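DUF1611 domain-containing protein (Anabaena variabilis, PDB 2OBN) is of unknown function but joins a Rossmann-like domain to a P-loop domain, a build consistent with nucleotide binding. Local coordinates at residues L27-A35 with L50-V60; G235-T243 with N268-P277. The protein carries 2 engineered substitutions. All coordinates share one frame; numbering follows the deposited sequence.

Contact 1 of 2, residues L27-A35 with L50-V60. Engineered in segment 50-60: Tyr57 (natural residue Lys), Tyr59 (natural residue Asp).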
# COMPACT_ATOMS: atom_id res chain seq x y z
N LEU B 27 14.34 -11.36 -18.48
CA LEU B 27 14.21 -12.81 -18.63
C LEU B 27 12.75 -13.26 -18.63
O LEU B 27 12.40 -14.24 -19.27
CB LEU B 27 14.96 -13.53 -17.52
CG LEU B 27 16.47 -13.33 -17.50
CD1 LEU B 27 17.05 -13.81 -16.17
CD2 LEU B 27 17.12 -14.04 -18.66
N ALA B 28 11.90 -12.56 -17.88
CA ALA B 28 10.49 -12.90 -17.87
C ALA B 28 9.90 -12.64 -19.25
O ALA B 28 9.17 -13.47 -19.79
CB ALA B 28 9.75 -12.13 -16.80
N LEU B 29 10.25 -11.50 -19.84
CA LEU B 29 9.80 -11.17 -21.20
C LEU B 29 10.31 -12.20 -22.21
O LEU B 29 9.56 -12.65 -23.08
CB LEU B 29 10.25 -9.76 -21.60
CG LEU B 29 9.71 -8.58 -20.77
CD1 LEU B 29 10.33 -7.27 -21.26
CD2 LEU B 29 8.20 -8.49 -20.82
N LEU B 30 11.58 -12.57 -22.12
CA LEU B 30 12.14 -13.59 -23.00
C LEU B 30 11.43 -14.93 -22.82
O LEU B 30 11.29 -15.69 -23.77
CB LEU B 30 13.64 -13.76 -22.74
CG LEU B 30 14.54 -12.59 -23.18
CD1 LEU B 30 15.90 -12.70 -22.52
CD2 LEU B 30 14.68 -12.50 -24.72
N ARG B 31 11.00 -15.23 -21.60
CA ARG B 31 10.32 -16.49 -21.32
C ARG B 31 8.86 -16.48 -21.77
O ARG B 31 8.34 -17.51 -22.19
CB ARG B 31 10.44 -16.85 -19.83
CG ARG B 31 9.76 -18.15 -19.42
CD ARG B 31 9.99 -18.53 -17.94
NE ARG B 31 11.22 -19.30 -17.75
CZ ARG B 31 12.36 -18.88 -17.19
NH1 ARG B 31 12.50 -17.65 -16.66
NH2 ARG B 31 13.39 -19.72 -17.12
N TYR B 32 8.18 -15.33 -21.70
CA TYR B 32 6.76 -15.31 -21.99
C TYR B 32 6.23 -14.42 -23.13
O TYR B 32 5.14 -14.67 -23.62
CB TYR B 32 6.01 -14.98 -20.70
CG TYR B 32 6.16 -16.00 -19.58
CD1 TYR B 32 5.66 -17.30 -19.73
CD2 TYR B 32 6.73 -15.66 -18.35
CE1 TYR B 32 5.75 -18.23 -18.71
CE2 TYR B 32 6.82 -16.59 -17.34
CZ TYR B 32 6.33 -17.88 -17.52
OH TYR B 32 6.43 -18.80 -16.50
N SER B 33 6.96 -13.40 -23.56
CA SER B 33 6.43 -12.48 -24.57
C SER B 33 6.27 -13.07 -25.97
O SER B 33 7.21 -13.64 -26.52
CB SER B 33 7.32 -11.24 -24.66
OG SER B 33 6.81 -10.32 -25.60
N GLU B 34 5.08 -12.91 -26.55
CA GLU B 34 4.80 -13.34 -27.92
C GLU B 34 5.29 -12.30 -28.94
O GLU B 34 5.16 -12.50 -30.13
CB GLU B 34 3.30 -13.59 -28.14
CG GLU B 34 2.71 -14.83 -27.45
CD GLU B 34 1.19 -14.95 -27.65
N ALA B 35 5.82 -11.18 -28.46
CA ALA B 35 6.33 -10.13 -29.35
C ALA B 35 7.55 -10.63 -30.10
O ALA B 35 8.25 -11.50 -29.61
CB ALA B 35 6.69 -8.89 -28.54
N LEU B 50 21.25 -18.03 -25.78
CA LEU B 50 20.27 -17.70 -24.76
C LEU B 50 19.81 -18.96 -23.99
O LEU B 50 19.76 -18.95 -22.76
CB LEU B 50 19.06 -17.01 -25.40
CG LEU B 50 17.97 -16.47 -24.46
CD1 LEU B 50 18.55 -15.40 -23.56
CD2 LEU B 50 16.80 -15.94 -25.26
N ARG B 51 19.50 -20.03 -24.73
CA ARG B 51 19.06 -21.29 -24.13
C ARG B 51 20.07 -21.88 -23.15
O ARG B 51 19.71 -22.24 -22.03
CB ARG B 51 18.76 -22.34 -25.21
CG ARG B 51 18.15 -23.67 -24.67
CD ARG B 51 18.19 -24.80 -25.70
N GLU B 52 21.33 -21.97 -23.56
CA GLU B 52 22.35 -22.58 -22.71
C GLU B 52 22.59 -21.83 -21.41
O GLU B 52 22.70 -22.45 -20.36
CB GLU B 52 23.67 -22.78 -23.46
CG GLU B 52 23.59 -23.75 -24.64
CD GLU B 52 22.95 -25.09 -24.28
OE1 GLU B 52 23.28 -25.67 -23.22
OE2 GLU B 52 22.10 -25.56 -25.08
N ILE B 53 22.62 -20.50 -21.47
CA ILE B 53 22.93 -19.68 -20.29
C ILE B 53 21.74 -19.31 -19.39
O ILE B 53 21.94 -18.99 -18.22
CB ILE B 53 23.78 -18.45 -20.70
CG1 ILE B 53 22.95 -17.39 -21.44
CG2 ILE B 53 24.96 -18.91 -21.56
CD1 ILE B 53 23.80 -16.29 -22.06
N THR B 54 20.51 -19.37 -19.93
CA THR B 54 19.28 -19.08 -19.18
C THR B 54 18.35 -20.28 -18.96
O THR B 54 17.65 -20.33 -17.96
CB THR B 54 18.42 -18.03 -19.91
OG1 THR B 54 18.02 -18.54 -21.18
CG2 THR B 54 19.19 -16.75 -20.11
N GLY B 55 18.33 -21.21 -19.91
CA GLY B 55 17.41 -22.34 -19.85
C GLY B 55 16.05 -22.04 -20.48
O GLY B 55 15.13 -22.84 -20.38
N ILE B 56 15.91 -20.87 -21.11
CA ILE B 56 14.69 -20.47 -21.80
C ILE B 56 14.75 -21.02 -23.23
O ILE B 56 15.75 -20.82 -23.92
CB ILE B 56 14.54 -18.93 -21.86
CG1 ILE B 56 14.52 -18.33 -20.45
CG2 ILE B 56 13.28 -18.54 -22.66
CD1 ILE B 56 14.58 -16.80 -20.41
N TYR B 57 13.70 -21.71 -23.67
CA TYR B 57 13.69 -22.33 -25.01
C TYR B 57 13.27 -21.36 -26.10
O TYR B 57 12.14 -21.39 -26.60
CB TYR B 57 12.84 -23.59 -25.02
CG TYR B 57 13.40 -24.61 -24.08
CD1 TYR B 57 14.53 -25.32 -24.43
CD2 TYR B 57 12.82 -24.84 -22.85
CE1 TYR B 57 15.06 -26.26 -23.58
CE2 TYR B 57 13.34 -25.77 -21.98
CZ TYR B 57 14.47 -26.48 -22.35
OH TYR B 57 15.00 -27.41 -21.48
N ARG B 58 14.22 -20.51 -26.46
CA ARG B 58 13.99 -19.48 -27.44
C ARG B 58 15.32 -18.99 -27.94
O ARG B 58 16.29 -18.92 -27.17
CB ARG B 58 13.24 -18.33 -26.78
CG ARG B 58 12.90 -17.17 -27.70
CD ARG B 58 12.12 -16.12 -26.93
NE ARG B 58 11.35 -15.28 -27.82
CZ ARG B 58 10.38 -14.46 -27.44
NH1 ARG B 58 10.04 -14.35 -26.16
NH2 ARG B 58 9.74 -13.74 -28.34
N TYR B 59 15.39 -18.68 -29.23
CA TYR B 59 16.60 -18.09 -29.77
C TYR B 59 16.38 -16.61 -30.01
O TYR B 59 15.36 -16.20 -30.60
CB TYR B 59 17.06 -18.75 -31.06
CG TYR B 59 18.22 -17.98 -31.64
CD1 TYR B 59 19.43 -17.92 -30.96
CD2 TYR B 59 18.10 -17.26 -32.83
CE1 TYR B 59 20.50 -17.18 -31.45
CE2 TYR B 59 19.17 -16.53 -33.33
CZ TYR B 59 20.36 -16.49 -32.63
OH TYR B 59 21.45 -15.77 -33.09
N VAL B 60 17.31 -15.82 -29.48
CA VAL B 60 17.40 -14.39 -29.72
C VAL B 60 18.90 -14.10 -29.70
O VAL B 60 19.59 -14.51 -28.75
CB VAL B 60 16.70 -13.51 -28.66
CG1 VAL B 60 16.89 -12.03 -29.02
CG2 VAL B 60 15.21 -13.84 -28.52
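Ile56 is the main bump of this contact, pressed into the last turns of helix 24-32 between Leu27, Leu30 and Arg31. Its CG1 branch stands anti to the carbonyl carbon (chi1 -59°), which sends Ile56 CD1 in among the helix atoms, 3.6 Å from Leu27 O and 3.9 Å from Leu30 CB. A beta-branched residue suits the place, since its two arms meet different carbonyls of the helix, CD1 at Leu27 O and CG2 at Leu30 O. Arg31, itself exposed, has a chain bent at chi3 and lays one guanidinium face over Ile56 CG1. Leu30 is the answering knob: Leu30 CD1 meets Leu50 CD1 at 3.9 Å and CD2 settles against both Leu50 CD2 and Val60 CG2, in the notch they form, with Val40 of strand 37-41 also touching the leucine. At the other end Leu27 CD2 packs on the methyl CG2 of Thr54 (3.7 Å), whose OG1 accepts from Ile56 N in an ST turn; Gly55, at positive phi, lets the chain leave helix 50-54 just before Ile56.

Arg58 runs out extended from CG to NE and brings its guanidinium edge to the C-terminal end of helix 24-32. Arg58 NH1 donates almost straight (167°) to Leu30 O at 3.0 Å, approaching from above the carbonyl plane, and also to Ser33 O at 2.9 Å, in that carbonyl's plane and on a lone pair; NH2 adds a weak bond to Ser33 O. A leucine here would probably leave the carbonyls of Leu30 and Ser33 without these donors and the turn after the helix less firmly held. Thus an apolar core is closed at one border by a cation set against helix-end carbonyls, where the helix dipole would probably favour its positive charge, tying together two crossover connections of the Rossmann-like sheet.

Contact 2 of 2, residues G235-T243 with N268-P277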
# COMPACT_ATOMS: atom_id res chain seq x y z
N GLY B 235 4.45 -9.42 -3.84
CA GLY B 235 4.90 -9.33 -2.47
C GLY B 235 4.77 -10.59 -1.65
O GLY B 235 4.66 -11.68 -2.19
N SER B 236 4.77 -10.41 -0.34
CA SER B 236 4.61 -11.49 0.61
C SER B 236 4.37 -10.92 1.99
O SER B 236 5.04 -9.97 2.40
CB SER B 236 5.88 -12.34 0.69
OG SER B 236 5.75 -13.29 1.74
N LEU B 237 3.47 -11.55 2.75
CA LEU B 237 3.24 -11.13 4.12
C LEU B 237 4.41 -11.50 5.05
O LEU B 237 4.36 -11.18 6.23
CB LEU B 237 1.93 -11.74 4.65
CG LEU B 237 0.63 -11.28 3.98
CD1 LEU B 237 -0.54 -12.05 4.57
CD2 LEU B 237 0.42 -9.79 4.12
N LEU B 238 5.42 -12.20 4.51
CA LEU B 238 6.60 -12.61 5.24
C LEU B 238 7.80 -11.70 4.97
O LEU B 238 8.80 -11.76 5.67
CB LEU B 238 6.98 -14.05 4.86
CG LEU B 238 5.89 -15.11 4.95
CD1 LEU B 238 6.45 -16.47 4.64
CD2 LEU B 238 5.23 -15.09 6.33
N HIS B 239 7.67 -10.85 3.95
CA HIS B 239 8.70 -9.91 3.59
C HIS B 239 8.48 -8.63 4.40
O HIS B 239 7.38 -8.07 4.34
CB HIS B 239 8.62 -9.64 2.09
CG HIS B 239 9.78 -8.87 1.56
ND1 HIS B 239 10.09 -7.61 2.01
CD2 HIS B 239 10.65 -9.15 0.56
CE1 HIS B 239 11.14 -7.15 1.33
NE2 HIS B 239 11.50 -8.07 0.45
N PRO B 240 9.51 -8.16 5.14
CA PRO B 240 9.38 -6.98 6.02
C PRO B 240 9.10 -5.62 5.35
O PRO B 240 8.76 -4.66 6.04
CB PRO B 240 10.74 -6.92 6.73
CG PRO B 240 11.66 -7.61 5.82
CD PRO B 240 10.89 -8.70 5.19
N GLY B 241 9.28 -5.53 4.04
CA GLY B 241 9.06 -4.27 3.32
C GLY B 241 7.91 -4.28 2.33
O GLY B 241 7.64 -3.25 1.71
N SER B 242 7.20 -5.41 2.25
CA SER B 242 6.12 -5.60 1.31
C SER B 242 4.74 -5.26 1.86
O SER B 242 4.40 -5.56 3.01
CB SER B 242 6.11 -7.06 0.86
OG SER B 242 5.08 -7.28 -0.08
N THR B 243 3.95 -4.66 0.98
CA THR B 243 2.59 -4.22 1.27
C THR B 243 1.56 -4.77 0.30
O THR B 243 0.42 -5.00 0.68
CB THR B 243 2.53 -2.64 1.16
OG1 THR B 243 3.28 -2.04 2.22
CG2 THR B 243 1.13 -2.09 1.19
N ASN B 268 13.78 -15.06 4.28
CA ASN B 268 13.52 -14.07 3.25
C ASN B 268 14.82 -13.87 2.44
O ASN B 268 15.92 -13.93 3.00
CB ASN B 268 13.10 -12.76 3.92
CG ASN B 268 12.75 -11.68 2.94
OD1 ASN B 268 13.47 -10.70 2.81
ND2 ASN B 268 11.62 -11.84 2.23
N GLY B 269 14.70 -13.70 1.14
CA GLY B 269 15.86 -13.51 0.29
C GLY B 269 16.57 -12.18 0.48
O GLY B 269 17.79 -12.15 0.66
N ASN B 270 15.81 -11.09 0.43
CA ASN B 270 16.39 -9.76 0.62
C ASN B 270 16.84 -9.49 2.05
O ASN B 270 17.80 -8.76 2.24
CB ASN B 270 15.39 -8.66 0.23
CG ASN B 270 15.03 -8.67 -1.24
OD1 ASN B 270 13.95 -8.17 -1.61
ND2 ASN B 270 15.89 -9.25 -2.08
N ASN B 271 16.11 -10.03 3.02
CA ASN B 271 16.37 -9.82 4.46
C ASN B 271 16.54 -11.18 5.17
O ASN B 271 15.65 -11.64 5.88
CB ASN B 271 15.21 -9.02 5.04
CG ASN B 271 14.89 -7.75 4.24
OD1 ASN B 271 15.55 -6.75 4.38
ND2 ASN B 271 13.87 -7.81 3.40
N PRO B 272 17.72 -11.82 4.99
CA PRO B 272 17.99 -13.18 5.49
C PRO B 272 17.79 -13.46 6.97
O PRO B 272 17.79 -14.62 7.36
CB PRO B 272 19.46 -13.39 5.13
CG PRO B 272 19.76 -12.46 4.08
CD PRO B 272 18.88 -11.27 4.29
N HIS B 273 17.65 -12.42 7.79
CA HIS B 273 17.42 -12.59 9.22
C HIS B 273 15.98 -12.99 9.52
O HIS B 273 15.70 -13.56 10.57
CB HIS B 273 17.77 -11.29 9.97
CG HIS B 273 16.83 -10.15 9.69
ND1 HIS B 273 17.00 -9.30 8.62
CD2 HIS B 273 15.73 -9.72 10.35
CE1 HIS B 273 16.05 -8.39 8.63
NE2 HIS B 273 15.26 -8.62 9.67
N VAL B 274 15.07 -12.71 8.58
CA VAL B 274 13.64 -12.98 8.75
C VAL B 274 13.30 -14.40 8.33
O VAL B 274 13.43 -14.74 7.17
CB VAL B 274 12.79 -12.03 7.88
CG1 VAL B 274 11.30 -12.27 8.12
CG2 VAL B 274 13.14 -10.57 8.17
N PRO B 275 12.88 -15.25 9.27
CA PRO B 275 12.53 -16.59 8.81
C PRO B 275 11.21 -16.72 8.03
O PRO B 275 10.35 -15.82 8.06
CB PRO B 275 12.39 -17.37 10.12
CG PRO B 275 12.02 -16.34 11.15
CD PRO B 275 12.71 -15.09 10.73
N ILE B 276 11.09 -17.84 7.32
CA ILE B 276 9.86 -18.24 6.69
C ILE B 276 9.26 -19.27 7.64
O ILE B 276 9.86 -20.33 7.84
CB ILE B 276 10.06 -18.92 5.32
CG1 ILE B 276 10.65 -17.92 4.31
CG2 ILE B 276 8.71 -19.50 4.83
CD1 ILE B 276 10.77 -18.44 2.86
N PRO B 277 8.10 -18.98 8.23
CA PRO B 277 7.58 -20.03 9.11
C PRO B 277 7.21 -21.33 8.37
O PRO B 277 7.18 -21.36 7.12
CB PRO B 277 6.29 -19.40 9.69
CG PRO B 277 6.33 -17.94 9.33
CD PRO B 277 7.21 -17.81 8.14
O HOH W 1 10.38 -14.49 5.50
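His239 pushes its imidazole among three asparagines of the 268-277 loop, and can be followed outward atom by atom. His239 CB lies 3.7 Å from Asn268 ND2; His239 CG is 3.6 Å from that nitrogen, and Asn268 OD1 lies over one face of the ring, toward its rim. With CG anti to the backbone N (chi1 -170°), the ring swings across to the other loop. His239 CD2 comes closest to Asn268, 3.3 Å from ND2, the amide plane standing nearly perpendicular to the ring. In the ring plane ND1 accepts from Gly241 N and His239 NE2, at the tip, donates to Asn270 OD1 (3.2 Å, 171°); Asn271 ND2 comes in obliquely, 3.5 Å from His239 CE1. Histidine suits the place because one nitrogen can accept while the other donates.

Asn268 OD1 accepts from Asn271 N, an Asx motif, and also from Asn271 ND2, which steadies the asparagines. Pro240 CG meets Val274 CG2, Leu238 CD2 abuts Pro277 CD at 3.8 Å, and Leu238 CD1 crosses Ile276 CG2. A water bridges Leu238 O and Pro275 O. Two irregular loops of the P-loop domain are thus joined through two in-plane bonds that fix the flip of the imidazole, ND1 accepting and NE2 donating.

How the contacts relate
The two contacts lie in different domains: contact 1 in the Rossmann-like sheet region, contact 2 in the P-loop domain. Their centres are about 28 Å apart and their nearest atoms about 14 Å, so neither touches the other, and contact 1 closes along the chain before contact 2 opens. Contact 1 nevertheless faces the P-loop domain, since Tyr32 bonds to Ser168 and Leu29 packs on Leu196. Contact 2 joins loops that follow strands 228-231 and 256-262, beside Asp161 and Gly159, and also meets the second subunit, where Arg250 of that subunit bonds to Leu237 O.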